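Local coordinates for protein 6-phosphogluconate dehydrogenase (Pseudomonas syringae, PDB 5U5G) that probably catalyses the NADP-dependent interconversion of 2-oxopropylphosphonate and the corresponding hydroxy compound, a late step in making the antibiotic fosfomycin, at residues N176-S181 with T260-T265; S215-V220 with S232-G237. All coordinates share one frame; numbering follows the deposited sequence.

Both interactions belong to the helical part of the chain that follows the nucleotide-binding sheet, with centres about 12 Å apart. Interaction 2 (215-220 with 232-237) is nested within the loop that interaction 1 (176-181 with 260-265) closes. The long helix 168-196 and helix 257-273 meet in interaction 1; helix 216-226 and the loop entering helix 236-247 meet in interaction 2. The two touch directly, Glu180 CD lying 3.4 Å from Tyr217 CE1, and each reaches (2-oxopropyl)phosphonic acid. Helix packing and ligand binding are thus combined in one region, and the second subunit, which borders both contacts, contributes an Arg212 that hydrogen-bonds the ligand.

Interaction 1 (N176-S181 with T260-T265); sequences NNLAES and TLAMTT. With 7VD ((2-oxopropyl)phosphonic acid), chain F.
The methyl of Ala262 meets Ser181 CB at 4.1 Å, while Leu178 CD2 lies 4.2 Å from Ala262 CB and 4.3 Å from Met263 CE. The two segments bury 145 Å² in all, a small contact that fits the 9.6 Å separation of their axes and the 72° crossing. The hydroxyl of Ser181 turns back on its own helix: with OG beside the backbone N (chi1 -50°), it gives a 2.7 Å hydrogen bond to Asn177 O. Ser181 N reaches that oxygen from the opposite face of the carbonyl plane, so two donors grip it.

On the ligand side, Asn177 ND2 donates to the ligand ketone O7 at 2.9 Å with an N-H...O angle of 163°. Its amide orientation is fixed partly by Asn176 ND2, which donates to Asn177 OD1 at 2.8 Å in the carbonyl plane; Lys173 also bonds OD1. Glu180 OE2 approaches phosphonate O2 at 2.5 Å, and its OE1 forms a salt bridge with Arg239. Leu243 of helix 236-247 touches both Leu178 and Ser181, adding a third side. One helix thus carries packing and ligand-binding residues together, as in the helical substrate-binding domain of the 3-hydroxyisobutyrate dehydrogenase family.

Interaction 2 (S215-V220 with S232-G237); sequences SAYMDV and SNVSLG. With 7VD ((2-oxopropyl)phosphonic acid), chain F; NAP (NADP nicotinamide-adenine-dinucleotide phosphate), chain E.
With chi1 172°, Val220 sends CG1 anti to the backbone N and against Ser232 CB, at 3.8 Å; Val234, with chi1 -175°, splits its two methyls between the bound molecules. The setting is the substrate and cofactor pocket of a 3-hydroxyisobutyrate dehydrogenase-like enzyme, where the start of helix 216-226 faces the loop leading into helix 236-247. The direct contact is small, burying 91 Å² in all, and its second point is Tyr217 OH against Val234 CG2.

Both segments also meet (2-oxopropyl)phosphonic acid, and the second one the nicotinamide as well. Tyr217 OH donates to phosphonate oxygen O4 over 2.5 Å, and O4 lies at the ring edge, in its plane. Arg239 is a further hydrogen-bonding partner of this hydroxyl. Over the centre of one ring face sits Val220 CG2, 4.0 Å above the plane, so the two branches of Val220 serve different neighbours, one the tyrosine and the other the serine. The hydroxyl of Ser232 is hydrogen-bonded to Asp278 and Gln279, leaving CB as its nearest atom to the valine.

Two N-caps begin the helices. Ser215 OG accepts from Met218 N, closing the first turn of helix 216-226 shortly before Val220, and Ser235 OG accepts from Val238 N at the start of helix 236-247. Backbone bonding between Val234 and Gln279 also ties the loop to a neighbouring part of the chain.

On the cofactor side, Asn233 O accepts from the nicotinamide amide, NAP N7N, at 3.0 Å and 166°, a nearly straight bond that would help fix the carboxamide's rotation. Val234 CG1 is 3.7 Å from ligand methyl C8, and Val234 CG2 approaches the carboxamide oxygen, NAP O7N, to 3.4 Å.

Interaction 1 (N176-S181 with T260-T265)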
loop_
_atom_site.group_PDB
_atom_site.type_symbol
_atom_site.label_atom_id
_atom_site.label_comp_id
_atom_site.label_asym_id
_atom_site.label_seq_id
_atom_site.Cartn_x
_atom_site.Cartn_y
_atom_site.Cartn_z
ATOM N N ASN A 176 -12.029 -2.396 -1.663
ATOM C CA ASN A 176 -10.675 -2.349 -2.206
ATOM C C ASN A 176 -10.320 -0.940 -2.669
ATOM O O ASN A 176 -9.233 -0.424 -2.363
ATOM C CB ASN A 176 -10.544 -3.334 -3.364
ATOM C CG ASN A 176 -9.236 -3.184 -4.096
ATOM O OD1 ASN A 176 -8.222 -3.745 -3.674
ATOM N ND2 ASN A 176 -9.245 -2.427 -5.202
ATOM N N ASN A 177 -11.251 -0.291 -3.375
ATOM C CA ASN A 177 -10.976 1.005 -3.982
ATOM C C ASN A 177 -11.002 2.140 -2.972
ATOM O O ASN A 177 -10.323 3.150 -3.176
ATOM C CB ASN A 177 -11.967 1.269 -5.109
ATOM C CG ASN A 177 -11.564 0.578 -6.381
ATOM O OD1 ASN A 177 -10.999 -0.523 -6.345
ATOM N ND2 ASN A 177 -11.814 1.225 -7.511
ATOM N N LEU A 178 -11.782 1.999 -1.899
ATOM C CA LEU A 178 -11.668 2.923 -0.777
ATOM C C LEU A 178 -10.255 2.919 -0.214
ATOM O O LEU A 178 -9.718 3.974 0.145
ATOM C CB LEU A 178 -12.660 2.544 0.316
ATOM C CG LEU A 178 -13.417 3.612 1.107
ATOM C CD1 LEU A 178 -13.831 3.062 2.475
ATOM C CD2 LEU A 178 -12.731 4.956 1.222
ATOM N N ALA A 179 -9.646 1.732 -0.096
ATOM C CA ALA A 179 -8.269 1.647 0.399
ATOM C C ALA A 179 -7.280 2.237 -0.602
ATOM O O ALA A 179 -6.297 2.880 -0.208
ATOM C CB ALA A 179 -7.907 0.194 0.715
ATOM N N GLU A 180 -7.521 2.019 -1.901
ATOM C CA GLU A 180 -6.747 2.702 -2.937
ATOM C C GLU A 180 -6.756 4.201 -2.709
ATOM O O GLU A 180 -5.709 4.860 -2.738
ATOM C CB GLU A 180 -7.339 2.412 -4.321
ATOM C CG GLU A 180 -7.325 0.962 -4.736
ATOM C CD GLU A 180 -7.843 0.761 -6.152
ATOM O OE1 GLU A 180 -8.514 1.676 -6.667
ATOM O OE2 GLU A 180 -7.582 -0.320 -6.738
ATOM N N SER A 181 -7.954 4.751 -2.510
ATOM C CA SER A 181 -8.129 6.193 -2.414
ATOM C C SER A 181 -7.378 6.752 -1.217
ATOM O O SER A 181 -6.737 7.806 -1.310
ATOM C CB SER A 181 -9.620 6.526 -2.327
ATOM O OG SER A 181 -10.350 5.856 -3.348
ATOM N N THR A 260 -14.159 8.733 5.154
ATOM C CA THR A 260 -14.913 9.949 4.874
ATOM C C THR A 260 -14.003 11.057 4.345
ATOM O O THR A 260 -14.398 11.817 3.454
ATOM C CB THR A 260 -15.669 10.392 6.134
ATOM O OG1 THR A 260 -16.758 9.478 6.381
ATOM C CG2 THR A 260 -16.241 11.776 5.962
ATOM N N LEU A 261 -12.771 11.148 4.857
ATOM C CA LEU A 261 -11.825 12.126 4.313
ATOM C C LEU A 261 -11.498 11.828 2.853
ATOM O O LEU A 261 -11.414 12.748 2.028
ATOM C CB LEU A 261 -10.545 12.168 5.153
ATOM C CG LEU A 261 -9.521 13.239 4.765
ATOM C CD1 LEU A 261 -10.107 14.659 4.822
ATOM C CD2 LEU A 261 -8.314 13.116 5.692
ATOM N N ALA A 262 -11.339 10.547 2.510
ATOM C CA ALA A 262 -11.054 10.184 1.124
ATOM C C ALA A 262 -12.208 10.560 0.196
ATOM O O ALA A 262 -11.982 11.034 -0.920
ATOM C CB ALA A 262 -10.749 8.691 1.025
ATOM N N MET A 263 -13.448 10.368 0.644
ATOM C CA MET A 263 -14.600 10.758 -0.170
ATOM C C MET A 263 -14.628 12.268 -0.401
ATOM O O MET A 263 -14.764 12.728 -1.540
ATOM C CB MET A 263 -15.895 10.285 0.497
ATOM C CG MET A 263 -15.890 8.810 0.766
ATOM S SD MET A 263 -17.097 8.268 1.983
ATOM C CE MET A 263 -16.689 6.529 2.044
ATOM N N THR A 264 -14.499 13.060 0.672
ATOM C CA THR A 264 -14.545 14.508 0.505
ATOM C C THR A 264 -13.344 15.015 -0.292
ATOM O O THR A 264 -13.496 15.890 -1.152
ATOM C CB THR A 264 -14.618 15.211 1.861
ATOM O OG1 THR A 264 -13.445 14.900 2.620
ATOM C CG2 THR A 264 -15.836 14.750 2.635
ATOM N N THR A 265 -12.148 14.466 -0.038
ATOM C CA THR A 265 -10.944 14.968 -0.695
ATOM C C THR A 265 -11.035 14.828 -2.210
ATOM O O THR A 265 -10.748 15.776 -2.953
ATOM C CB THR A 265 -9.691 14.242 -0.183
ATOM O OG1 THR A 265 -9.521 14.461 1.226
ATOM C CG2 THR A 265 -8.453 14.759 -0.909
HETATM P P1 7VD F . -7.695 -0.094 -10.139
HETATM C C1 7VD F . -8.572 1.374 -10.745
HETATM O O2 7VD F . -8.424 -0.853 -9.055
HETATM O O3 7VD F . -7.327 -1.033 -11.264
HETATM O O4 7VD F . -6.454 0.559 -9.582
HETATM C C6 7VD F . -10.003 1.535 -10.299
HETATM O O7 7VD F . -10.743 0.561 -10.160
HETATM C C8 7VD F . -10.451 2.947 -10.039
#

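Interaction 2 (S215-V220 with S232-G237)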
loop_
_atom_site.group_PDB
_atom_site.type_symbol
_atom_site.label_atom_id
_atom_site.label_comp_id
_atom_site.label_asym_id
_atom_site.label_seq_id
_atom_site.Cartn_x
_atom_site.Cartn_y
_atom_site.Cartn_z
ATOM N N SER A 215 2.929 0.625 -1.429
ATOM C CA SER A 215 1.570 0.222 -1.779
ATOM C C SER A 215 1.455 0.283 -3.292
ATOM O O SER A 215 2.208 1.001 -3.957
ATOM C CB SER A 215 0.499 1.114 -1.128
ATOM O OG SER A 215 0.468 2.426 -1.682
ATOM N N ALA A 216 0.506 -0.490 -3.826
ATOM C CA ALA A 216 0.195 -0.397 -5.248
ATOM C C ALA A 216 -0.056 1.049 -5.676
ATOM O O ALA A 216 0.413 1.483 -6.741
ATOM C CB ALA A 216 -1.013 -1.284 -5.575
ATOM N N TYR A 217 -0.758 1.832 -4.849
ATOM C CA TYR A 217 -1.059 3.198 -5.260
ATOM C C TYR A 217 0.028 4.205 -4.915
ATOM O O TYR A 217 0.039 5.295 -5.505
ATOM C CB TYR A 217 -2.416 3.654 -4.701
ATOM C CG TYR A 217 -3.447 3.496 -5.792
ATOM C CD1 TYR A 217 -3.969 2.236 -6.098
ATOM C CD2 TYR A 217 -3.817 4.579 -6.596
ATOM C CE1 TYR A 217 -4.884 2.067 -7.145
ATOM C CE2 TYR A 217 -4.738 4.421 -7.640
ATOM C CZ TYR A 217 -5.264 3.159 -7.911
ATOM O OH TYR A 217 -6.173 2.991 -8.946
ATOM N N MET A 218 0.938 3.877 -3.991
ATOM C CA MET A 218 2.187 4.631 -3.909
ATOM C C MET A 218 2.965 4.529 -5.220
ATOM O O MET A 218 3.500 5.530 -5.715
ATOM C CB MET A 218 3.037 4.128 -2.737
ATOM C CG MET A 218 4.477 4.679 -2.709
ATOM S SD MET A 218 4.687 6.465 -2.462
ATOM C CE MET A 218 4.383 6.596 -0.686
ATOM N N ASP A 219 3.024 3.323 -5.803
ATOM C CA ASP A 219 3.614 3.161 -7.134
ATOM C C ASP A 219 2.937 4.073 -8.150
ATOM O O ASP A 219 3.608 4.745 -8.941
ATOM C CB ASP A 219 3.517 1.702 -7.589
ATOM C CG ASP A 219 4.404 0.770 -6.771
ATOM O OD1 ASP A 219 5.285 1.259 -6.023
ATOM O OD2 ASP A 219 4.208 -0.458 -6.872
ATOM N N VAL A 220 1.599 4.114 -8.136
ATOM C CA VAL A 220 0.875 4.990 -9.055
ATOM C C VAL A 220 1.309 6.438 -8.855
ATOM O O VAL A 220 1.611 7.151 -9.816
ATOM C CB VAL A 220 -0.645 4.829 -8.872
ATOM C CG1 VAL A 220 -1.383 5.889 -9.684
ATOM C CG2 VAL A 220 -1.078 3.432 -9.292
ATOM N N SER A 232 -2.401 8.300 -15.206
ATOM C CA SER A 232 -2.589 7.016 -14.545
ATOM C C SER A 232 -3.794 6.275 -15.101
ATOM O O SER A 232 -4.056 5.137 -14.686
ATOM C CB SER A 232 -2.726 7.194 -13.027
ATOM O OG SER A 232 -3.925 7.843 -12.663
ATOM N N ASN A 233 -4.514 6.907 -16.038
ATOM C CA ASN A 233 -5.665 6.322 -16.744
ATOM C C ASN A 233 -6.825 5.990 -15.806
ATOM O O ASN A 233 -7.643 5.108 -16.091
ATOM C CB ASN A 233 -5.250 5.090 -17.553
ATOM C CG ASN A 233 -4.580 5.460 -18.858
ATOM O OD1 ASN A 233 -3.429 5.102 -19.110
ATOM N ND2 ASN A 233 -5.299 6.185 -19.694
ATOM N N VAL A 234 -6.907 6.693 -14.679
ATOM C CA VAL A 234 -8.100 6.714 -13.857
ATOM C C VAL A 234 -8.523 8.166 -13.712
ATOM O O VAL A 234 -7.816 8.970 -13.090
ATOM C CB VAL A 234 -7.887 6.069 -12.487
ATOM C CG1 VAL A 234 -9.220 6.025 -11.744
ATOM C CG2 VAL A 234 -7.300 4.667 -12.634
ATOM N N SER A 235 -9.681 8.501 -14.269
ATOM C CA SER A 235 -10.205 9.849 -14.138
ATOM C C SER A 235 -10.780 10.080 -12.746
ATOM O O SER A 235 -11.144 9.145 -12.021
ATOM C CB SER A 235 -11.295 10.107 -15.175
ATOM O OG SER A 235 -12.454 9.365 -14.835
ATOM N N LEU A 236 -10.887 11.353 -12.385
ATOM C CA LEU A 236 -11.562 11.690 -11.139
ATOM C C LEU A 236 -13.031 11.301 -11.182
ATOM O O LEU A 236 -13.616 10.993 -10.140
ATOM C CB LEU A 236 -11.409 13.175 -10.838
ATOM C CG LEU A 236 -10.018 13.619 -10.356
ATOM C CD1 LEU A 236 -9.857 15.127 -10.515
ATOM C CD2 LEU A 236 -9.765 13.211 -8.918
ATOM N N GLY A 237 -13.636 11.300 -12.374
ATOM C CA GLY A 237 -15.006 10.827 -12.496
ATOM C C GLY A 237 -15.162 9.383 -12.061
ATOM O O GLY A 237 -16.082 9.042 -11.309
HETATM P P1 7VD F . -7.695 -0.094 -10.139
HETATM C C1 7VD F . -8.572 1.374 -10.745
HETATM O O2 7VD F . -8.424 -0.853 -9.055
HETATM O O3 7VD F . -7.327 -1.033 -11.264
HETATM O O4 7VD F . -6.454 0.559 -9.582
HETATM C C6 7VD F . -10.003 1.535 -10.299
HETATM O O7 7VD F . -10.743 0.561 -10.160
HETATM C C8 7VD F . -10.451 2.947 -10.039
HETATM P PA NAP E . -13.989 5.771 -19.063
HETATM O O1A NAP E . -14.572 7.033 -18.541
HETATM O O2A NAP E . -12.595 5.741 -19.639
HETATM O O5B NAP E . -15.017 5.099 -20.181
HETATM C C5B NAP E . -16.299 5.062 -19.603
HETATM C C4B NAP E . -17.159 4.149 -20.503
HETATM O O4B NAP E . -18.525 4.150 -20.089
HETATM C C3B NAP E . -17.067 4.646 -21.991
HETATM O O3B NAP E . -17.154 3.545 -22.842
HETATM C C2B NAP E . -18.378 5.449 -22.101
HETATM O O2B NAP E . -18.909 5.514 -23.333
HETATM C C1B NAP E . -19.295 4.508 -21.222
HETATM N N9A NAP E . -20.470 5.256 -20.816
HETATM C C8A NAP E . -20.618 6.181 -19.762
HETATM N N7A NAP E . -21.867 6.718 -19.700
HETATM C C5A NAP E . -22.539 6.112 -20.771
HETATM C C6A NAP E . -23.853 6.237 -21.256
HETATM N N6A NAP E . -24.752 7.077 -20.647
HETATM N N1A NAP E . -24.277 5.536 -22.338
HETATM C C2A NAP E . -23.348 4.710 -22.913
HETATM N N3A NAP E . -22.074 4.480 -22.567
HETATM C C4A NAP E . -21.684 5.205 -21.473
HETATM O O3 NAP E . -14.080 4.884 -17.684
HETATM P PN NAP E . -12.970 3.739 -17.547
HETATM O O1N NAP E . -12.859 2.879 -18.744
HETATM O O2N NAP E . -11.781 4.156 -16.710
HETATM O O5D NAP E . -13.737 2.681 -16.391
HETATM C C5D NAP E . -14.686 1.899 -16.967
HETATM C C4D NAP E . -15.121 0.899 -15.911
HETATM O O4D NAP E . -13.977 0.124 -15.468
HETATM C C3D NAP E . -15.658 1.682 -14.641
HETATM O O3D NAP E . -16.730 0.964 -14.097
HETATM C C2D NAP E . -14.469 1.674 -13.706
HETATM O O2D NAP E . -14.825 1.688 -12.348
HETATM C C1D NAP E . -13.857 0.279 -14.059
HETATM N N1N NAP E . -12.446 0.222 -13.734
HETATM C C2N NAP E . -11.515 1.155 -14.263
HETATM C C3N NAP E . -10.176 0.991 -13.977
HETATM C C7N NAP E . -9.182 1.915 -14.531
HETATM O O7N NAP E . -7.971 1.783 -14.339
HETATM N N7N NAP E . -9.591 2.953 -15.350
HETATM C C4N NAP E . -9.670 -0.163 -13.153
HETATM C C5N NAP E . -10.723 -1.045 -12.647
HETATM C C6N NAP E . -12.010 -0.835 -12.919
HETATM P P2B NAP E . -18.248 6.873 -24.396
HETATM O O1X NAP E . -16.919 6.270 -24.728
HETATM O O2X NAP E . -19.282 6.932 -25.525
HETATM O O3X NAP E . -18.266 8.002 -23.394
#